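Local coordinates for endo-beta-1,4-mannanase (PDB 4CD8), which probably hydrolyses internal beta-1,4-mannosidic linkages in mannans, as a family GH113 endo-acting glycoside hydrolase, at residues F44-P58 with L88-T102. Residues are numbered along the deposited sequence; the frame is centred on the assembly and turned at random. Where two conformers were deposited one is given.
Sequences FNWVTLAFAGLMEHP and LKVCLKPTVNCRDGT. With BMA (beta-D-mannopyranose), chain C.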
loop_
_atom_site.group_PDB
_atom_site.type_symbol
_atom_site.label_atom_id
_atom_site.label_comp_id
_atom_site.label_asym_id
_atom_site.label_seq_id
_atom_site.Cartn_x
_atom_site.Cartn_y
_atom_site.Cartn_z
ATOM N N PHE A 44 4.517 -2.191 15.695
ATOM C CA PHE A 44 3.692 -1.547 14.687
ATOM C C PHE A 44 2.432 -1.008 15.320
ATOM O O PHE A 44 1.838 -1.646 16.174
ATOM C CB PHE A 44 3.268 -2.539 13.606
ATOM C CG PHE A 44 4.394 -3.208 12.883
ATOM C CD1 PHE A 44 5.592 -2.578 12.677
ATOM C CD2 PHE A 44 4.201 -4.464 12.334
ATOM C CE1 PHE A 44 6.623 -3.190 11.994
ATOM C CE2 PHE A 44 5.225 -5.089 11.650
ATOM C CZ PHE A 44 6.434 -4.446 11.471
ATOM N N ASN A 45 2.049 0.184 14.892
ATOM C CA ASN A 45 0.771 0.722 15.282
ATOM C C ASN A 45 -0.311 0.651 14.197
ATOM O O ASN A 45 -1.487 0.889 14.483
ATOM C CB ASN A 45 0.961 2.124 15.853
ATOM C CG ASN A 45 1.570 3.103 14.872
ATOM O OD1 ASN A 45 1.947 2.779 13.754
ATOM N ND2 ASN A 45 1.664 4.337 15.302
ATOM N N TRP A 46 0.077 0.279 12.968
ATOM C CA TRP A 46 -0.830 0.209 11.829
ATOM C C TRP A 46 -0.624 -1.111 11.058
ATOM O O TRP A 46 0.489 -1.603 10.916
ATOM C CB TRP A 46 -0.551 1.347 10.844
ATOM C CG TRP A 46 -1.169 2.663 11.183
ATOM C CD1 TRP A 46 -0.643 3.616 11.976
ATOM C CD2 TRP A 46 -2.432 3.166 10.722
ATOM N NE1 TRP A 46 -1.508 4.682 12.063
ATOM C CE2 TRP A 46 -2.613 4.437 11.303
ATOM C CE3 TRP A 46 -3.431 2.660 9.884
ATOM C CZ2 TRP A 46 -3.743 5.209 11.053
ATOM C CZ3 TRP A 46 -4.557 3.414 9.636
ATOM C CH2 TRP A 46 -4.707 4.691 10.232
ATOM N N VAL A 47 -1.711 -1.584 10.475
ATOM C CA VAL A 47 -1.675 -2.627 9.434
ATOM C C VAL A 47 -2.500 -2.149 8.262
ATOM O O VAL A 47 -3.541 -1.503 8.466
ATOM C CB VAL A 47 -2.179 -3.963 9.985
ATOM C CG1 VAL A 47 -3.647 -3.929 10.372
ATOM C CG2 VAL A 47 -1.913 -5.088 9.000
ATOM N N THR A 48 -2.062 -2.470 7.041
ATOM C CA THR A 48 -2.853 -2.227 5.874
ATOM C C THR A 48 -3.356 -3.559 5.352
ATOM O O THR A 48 -2.532 -4.507 5.110
ATOM C CB THR A 48 -2.088 -1.468 4.778
ATOM O OG1 THR A 48 -1.805 -0.145 5.230
ATOM C CG2 THR A 48 -2.862 -1.357 3.518
ATOM N N LEU A 49 -4.656 -3.671 5.180
ATOM C CA LEU A 49 -5.238 -4.867 4.564
ATOM C C LEU A 49 -5.340 -4.550 3.088
ATOM O O LEU A 49 -6.170 -3.752 2.663
ATOM C CB LEU A 49 -6.626 -5.161 5.150
ATOM C CG LEU A 49 -6.622 -5.406 6.669
ATOM C CD1 LEU A 49 -8.024 -5.597 7.184
ATOM C CD2 LEU A 49 -5.726 -6.586 6.997
ATOM N N ALA A 50 -4.509 -5.238 2.284
ATOM C CA ALA A 50 -4.389 -4.935 0.873
ATOM C C ALA A 50 -4.850 -6.117 0.052
ATOM O O ALA A 50 -4.454 -7.252 0.333
ATOM C CB ALA A 50 -2.965 -4.561 0.508
ATOM N N PHE A 51 -5.616 -5.821 -0.994
ATOM C CA PHE A 51 -6.058 -6.859 -1.915
ATOM C C PHE A 51 -6.314 -6.300 -3.287
ATOM O O PHE A 51 -6.472 -5.120 -3.448
ATOM C CB PHE A 51 -7.318 -7.568 -1.398
ATOM C CG PHE A 51 -8.527 -6.678 -1.313
ATOM C CD1 PHE A 51 -8.694 -5.799 -0.237
ATOM C CD2 PHE A 51 -9.470 -6.680 -2.308
ATOM C CE1 PHE A 51 -9.829 -4.970 -0.187
ATOM C CE2 PHE A 51 -10.601 -5.878 -2.249
ATOM C CZ PHE A 51 -10.749 -4.981 -1.203
ATOM N N ALA A 52 -6.325 -7.171 -4.295
ATOM C CA ALA A 52 -6.490 -6.749 -5.683
ATOM C C ALA A 52 -7.642 -7.397 -6.382
ATOM O O ALA A 52 -7.725 -8.633 -6.446
ATOM C CB ALA A 52 -5.214 -7.005 -6.475
ATOM N N GLY A 53 -8.514 -6.562 -6.922
ATOM C CA GLY A 53 -9.429 -6.962 -7.972
ATOM C C GLY A 53 -8.665 -7.202 -9.257
ATOM O O GLY A 53 -7.493 -6.839 -9.362
ATOM N N LEU A 54 -9.309 -7.862 -10.220
ATOM C CA LEU A 54 -8.627 -8.245 -11.447
ATOM C C LEU A 54 -9.305 -7.676 -12.681
ATOM O O LEU A 54 -10.515 -7.808 -12.877
ATOM C CB LEU A 54 -8.535 -9.776 -11.588
ATOM C CG LEU A 54 -7.655 -10.508 -10.573
ATOM C CD1 LEU A 54 -7.791 -12.024 -10.751
ATOM C CD2 LEU A 54 -6.196 -10.073 -10.738
ATOM N N MET A 55 -8.479 -7.071 -13.515
ATOM C CA MET A 55 -8.872 -6.646 -14.819
ATOM C C MET A 55 -8.507 -7.720 -15.788
ATOM O O MET A 55 -7.406 -8.269 -15.746
ATOM C CB MET A 55 -8.198 -5.349 -15.212
ATOM C CG MET A 55 -8.833 -4.170 -14.490
ATOM S SD MET A 55 -7.868 -2.659 -14.590
ATOM C CE MET A 55 -8.060 -2.281 -16.348
ATOM N N GLU A 56 -9.456 -7.971 -16.661
ATOM C CA GLU A 56 -9.333 -8.941 -17.698
ATOM C C GLU A 56 -8.164 -8.544 -18.641
ATOM O O GLU A 56 -7.339 -9.376 -18.998
ATOM C CB GLU A 56 -10.698 -9.006 -18.396
ATOM C CG GLU A 56 -10.841 -10.124 -19.391
ATOM C CD GLU A 56 -11.304 -11.451 -18.816
ATOM O OE1 GLU A 56 -11.560 -11.595 -17.594
ATOM O OE2 GLU A 56 -11.443 -12.363 -19.670
ATOM N N HIS A 57 -8.033 -7.275 -18.997
ATOM C CA HIS A 57 -6.852 -6.834 -19.734
ATOM C C HIS A 57 -6.772 -5.353 -19.436
ATOM O O HIS A 57 -7.711 -4.781 -18.888
ATOM C CB HIS A 57 -6.964 -7.080 -21.266
ATOM C CG HIS A 57 -6.548 -8.456 -21.737
ATOM N ND1 HIS A 57 -5.241 -8.907 -21.721
ATOM C CD2 HIS A 57 -7.274 -9.452 -22.304
ATOM C CE1 HIS A 57 -5.191 -10.130 -22.219
ATOM N NE2 HIS A 57 -6.409 -10.483 -22.588
ATOM N N PRO A 58 -5.655 -4.730 -19.790
ATOM C CA PRO A 58 -5.366 -3.341 -19.380
ATOM C C PRO A 58 -6.114 -2.270 -20.168
ATOM O O PRO A 58 -6.146 -1.126 -19.725
ATOM C CB PRO A 58 -3.862 -3.205 -19.592
ATOM C CG PRO A 58 -3.529 -4.216 -20.623
ATOM C CD PRO A 58 -4.471 -5.355 -20.404
ATOM N N LEU A 88 -4.104 -2.630 16.796
ATOM C CA LEU A 88 -3.663 -1.965 15.571
ATOM C C LEU A 88 -4.726 -0.995 15.006
ATOM O O LEU A 88 -5.912 -1.238 15.153
ATOM C CB LEU A 88 -3.334 -3.022 14.499
ATOM C CG LEU A 88 -2.151 -3.929 14.864
ATOM C CD1 LEU A 88 -2.138 -5.156 13.946
ATOM C CD2 LEU A 88 -0.834 -3.147 14.788
ATOM N N LYS A 89 -4.272 0.105 14.384
ATOM C CA LYS A 89 -5.082 0.885 13.464
ATOM C C LYS A 89 -5.002 0.199 12.089
ATOM O O LYS A 89 -3.997 -0.434 11.773
ATOM C CB LYS A 89 -4.615 2.330 13.412
ATOM C CG LYS A 89 -4.845 3.065 14.711
ATOM C CD LYS A 89 -4.390 4.506 14.563
ATOM C CE LYS A 89 -4.790 5.362 15.770
ATOM N NZ LYS A 89 -3.993 4.985 16.955
ATOM N N VAL A 90 -6.047 0.345 11.283
ATOM C CA VAL A 90 -6.208 -0.432 10.054
ATOM C C VAL A 90 -6.473 0.493 8.881
ATOM O O VAL A 90 -7.427 1.296 8.897
ATOM C CB VAL A 90 -7.354 -1.451 10.130
ATOM C CG1 VAL A 90 -7.494 -2.215 8.818
ATOM C CG2 VAL A 90 -7.159 -2.453 11.268
ATOM N N CYS A 91 -5.663 0.354 7.829
ATOM C CA CYS A 91 -5.936 0.977 6.538
ATOM C C CYS A 91 -6.464 -0.070 5.581
ATOM O O CYS A 91 -5.870 -1.150 5.473
ATOM C CB CYS A 91 -4.705 1.613 5.946
ATOM S SG CYS A 91 -4.949 2.348 4.321
ATOM N N LEU A 92 -7.566 0.219 4.893
ATOM C CA LEU A 92 -8.076 -0.699 3.855
ATOM C C LEU A 92 -7.607 -0.220 2.505
ATOM O O LEU A 92 -7.831 0.940 2.142
ATOM C CB LEU A 92 -9.591 -0.815 3.900
ATOM C CG LEU A 92 -10.205 -1.925 3.038
ATOM C CD1 LEU A 92 -9.688 -3.341 3.409
ATOM C CD2 LEU A 92 -11.722 -1.829 3.085
ATOM N N LYS A 93 -6.996 -1.158 1.720
ATOM C CA LYS A 93 -6.389 -0.824 0.447
ATOM C C LYS A 93 -6.808 -1.778 -0.643
ATOM O O LYS A 93 -6.106 -2.776 -0.931
ATOM C CB LYS A 93 -4.868 -0.774 0.539
ATOM C CG LYS A 93 -4.161 -0.357 -0.736
ATOM C CD LYS A 93 -2.672 -0.267 -0.490
ATOM C CE LYS A 93 -1.819 -0.460 -1.729
ATOM N NZ LYS A 93 -0.424 -0.127 -1.397
ATOM N N PRO A 94 -7.953 -1.509 -1.251
ATOM C CA PRO A 94 -8.318 -2.206 -2.491
ATOM C C PRO A 94 -7.519 -1.660 -3.664
ATOM O O PRO A 94 -7.355 -0.463 -3.774
ATOM C CB PRO A 94 -9.808 -1.875 -2.660
ATOM C CG PRO A 94 -10.181 -0.975 -1.554
ATOM C CD PRO A 94 -8.920 -0.457 -0.923
ATOM N N THR A 95 -7.014 -2.508 -4.552
ATOM C CA THR A 95 -6.460 -2.016 -5.769
ATOM C C THR A 95 -6.805 -2.982 -6.915
ATOM O O THR A 95 -7.674 -3.827 -6.745
ATOM C CB THR A 95 -4.948 -1.771 -5.634
ATOM O OG1 THR A 95 -4.482 -1.089 -6.794
ATOM C CG2 THR A 95 -4.190 -3.080 -5.486
ATOM N N VAL A 96 -6.181 -2.794 -8.073
ATOM C CA VAL A 96 -6.428 -3.691 -9.234
ATOM C C VAL A 96 -5.109 -4.172 -9.770
ATOM O O VAL A 96 -4.115 -3.447 -9.776
ATOM C CB VAL A 96 -7.199 -2.990 -10.372
ATOM C CG1 VAL A 96 -8.589 -2.592 -9.922
ATOM C CG2 VAL A 96 -6.493 -1.757 -10.911
ATOM N N ASN A 97 -5.144 -5.430 -10.233
ATOM C CA ASN A 97 -4.091 -5.998 -11.060
ATOM C C ASN A 97 -4.690 -6.433 -12.379
ATOM O O ASN A 97 -5.889 -6.588 -12.495
ATOM C CB ASN A 97 -3.467 -7.210 -10.369
ATOM C CG ASN A 97 -2.548 -6.806 -9.223
ATOM O OD1 ASN A 97 -2.149 -5.636 -9.140
ATOM N ND2 ASN A 97 -2.214 -7.754 -8.347
ATOM N N CYS A 98 -3.833 -6.679 -13.360
ATOM C CA CYS A 98 -4.298 -7.211 -14.620
ATOM C C CYS A 98 -3.928 -8.678 -14.699
ATOM O O CYS A 98 -2.820 -9.016 -14.323
ATOM C CB CYS A 98 -3.637 -6.468 -15.773
ATOM S SG CYS A 98 -4.130 -4.748 -15.935
ATOM N N ARG A 99 -4.851 -9.508 -15.193
ATOM C CA ARG A 99 -4.626 -10.955 -15.384
ATOM C C ARG A 99 -3.385 -11.288 -16.241
ATOM O O ARG A 99 -2.675 -12.274 -15.968
ATOM C CB ARG A 99 -5.871 -11.604 -16.009
ATOM C CG ARG A 99 -7.034 -11.774 -15.055
ATOM C CD ARG A 99 -8.273 -12.380 -15.689
ATOM N NE ARG A 99 -9.441 -12.158 -14.829
ATOM C CZ ARG A 99 -9.863 -12.956 -13.842
ATOM N NH1 ARG A 99 -9.262 -14.113 -13.590
ATOM N NH2 ARG A 99 -10.944 -12.612 -13.126
ATOM N N ASP A 100 -3.152 -10.464 -17.266
ATOM C CA ASP A 100 -2.001 -10.630 -18.159
ATOM C C ASP A 100 -0.675 -10.105 -17.596
ATOM O O ASP A 100 0.399 -10.281 -18.222
ATOM C CB ASP A 100 -2.295 -10.074 -19.562
ATOM C CG ASP A 100 -2.285 -8.567 -19.640
ATOM O OD1 ASP A 100 -1.977 -7.916 -18.631
ATOM O OD2 ASP A 100 -2.584 -8.047 -20.751
ATOM N N GLY A 101 -0.706 -9.554 -16.391
ATOM C CA GLY A 101 0.523 -9.175 -15.707
ATOM C C GLY A 101 0.904 -7.712 -15.899
ATOM O O GLY A 101 1.834 -7.257 -15.263
ATOM N N THR A 102 0.213 -6.983 -16.784
ATOM C CA THR A 102 0.461 -5.554 -17.007
ATOM C C THR A 102 0.298 -4.843 -15.674
ATOM O O THR A 102 -0.636 -5.089 -14.931
ATOM C CB THR A 102 -0.527 -4.945 -18.026
ATOM O OG1 THR A 102 -0.431 -5.651 -19.260
ATOM C CG2 THR A 102 -0.239 -3.487 -18.344
HETATM C C1 BMA C . 3.839 -8.014 -5.125
HETATM C C2 BMA C . 4.027 -9.258 -4.270
HETATM C C3 BMA C . 3.689 -10.481 -5.118
HETATM C C4 BMA C . 2.327 -10.273 -5.770
HETATM C C5 BMA C . 2.305 -8.985 -6.594
HETATM C C6 BMA C . 1.025 -8.782 -7.404
HETATM O O1 BMA C . 4.115 -6.862 -4.349
HETATM O O2 BMA C . 3.194 -9.347 -3.147
HETATM O O3 BMA C . 3.701 -11.679 -4.324
HETATM O O4 BMA C . 2.176 -11.375 -6.646
HETATM O O5 BMA C . 2.513 -7.924 -5.655
HETATM O O6 BMA C . 0.877 -7.402 -7.777
HETATM O O HOH W 1 -11.387 -10.225 -14.519
#
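Asn45 O accepts from Lys89 N at one end of a parallel ladder of eleven backbone hydrogen bonds between strands 46-55 and 89-98, and Met55 O accepts from Arg99 N at the other (2.9 Å). Pro94 has no N-H, but the ladder does not use that position.

Two CH-pi contacts link the strands, one on each face of the sheet. Lys89 CB sits over the centre of the six-membered ring of Trp46, 3.5 Å from its centroid, and Lys89 CD reaches the same ring. Trp46 CG lies beside its backbone N (chi1 -82°), which turns the indole across the second strand. A serine in place of Trp46 would probably leave the Lys89 chain without its aromatic support and open a gap beside Cys91. On the other face of the sheet, Pro94 CA lies over the Phe51 ring, toward its rim, while Leu92 CD1 meets the edge 4.0 Å from Phe51 CE1.

Apolar packing continues on this outer face. Leu49 CD1 touches Val90 CG1, and Met55 SD touches Val96 CG2. Helices 73-85 and 120-140 cover it.

Polar side chains gather past the strand ends. His57 ND1 donates to Asp100 OD2 at 3.0 Å; the bond lies in the imidazole plane but comes from above the carboxylate. Asp100 OD1 accepts from Thr102 N, which makes an Asx turn, and also from Thr102 OG1; both donors approach from the same face of the carboxylate. Glu56 OE1 faces Arg99 NE at 3.5 Å, a salt bridge of charge alone, while Leu54 CD1 covers one face of the guanidinium.

Toward the barrel interior, Lys93 NZ pairs with Glu231. Asn97 OD1 binds Arg104, and Asn97 ND2 gives mannose O6 a weak bond (3.2 Å). This is a beta-alpha-beta unit of a TIM barrel, with the sugar site near the C-terminal strand ends.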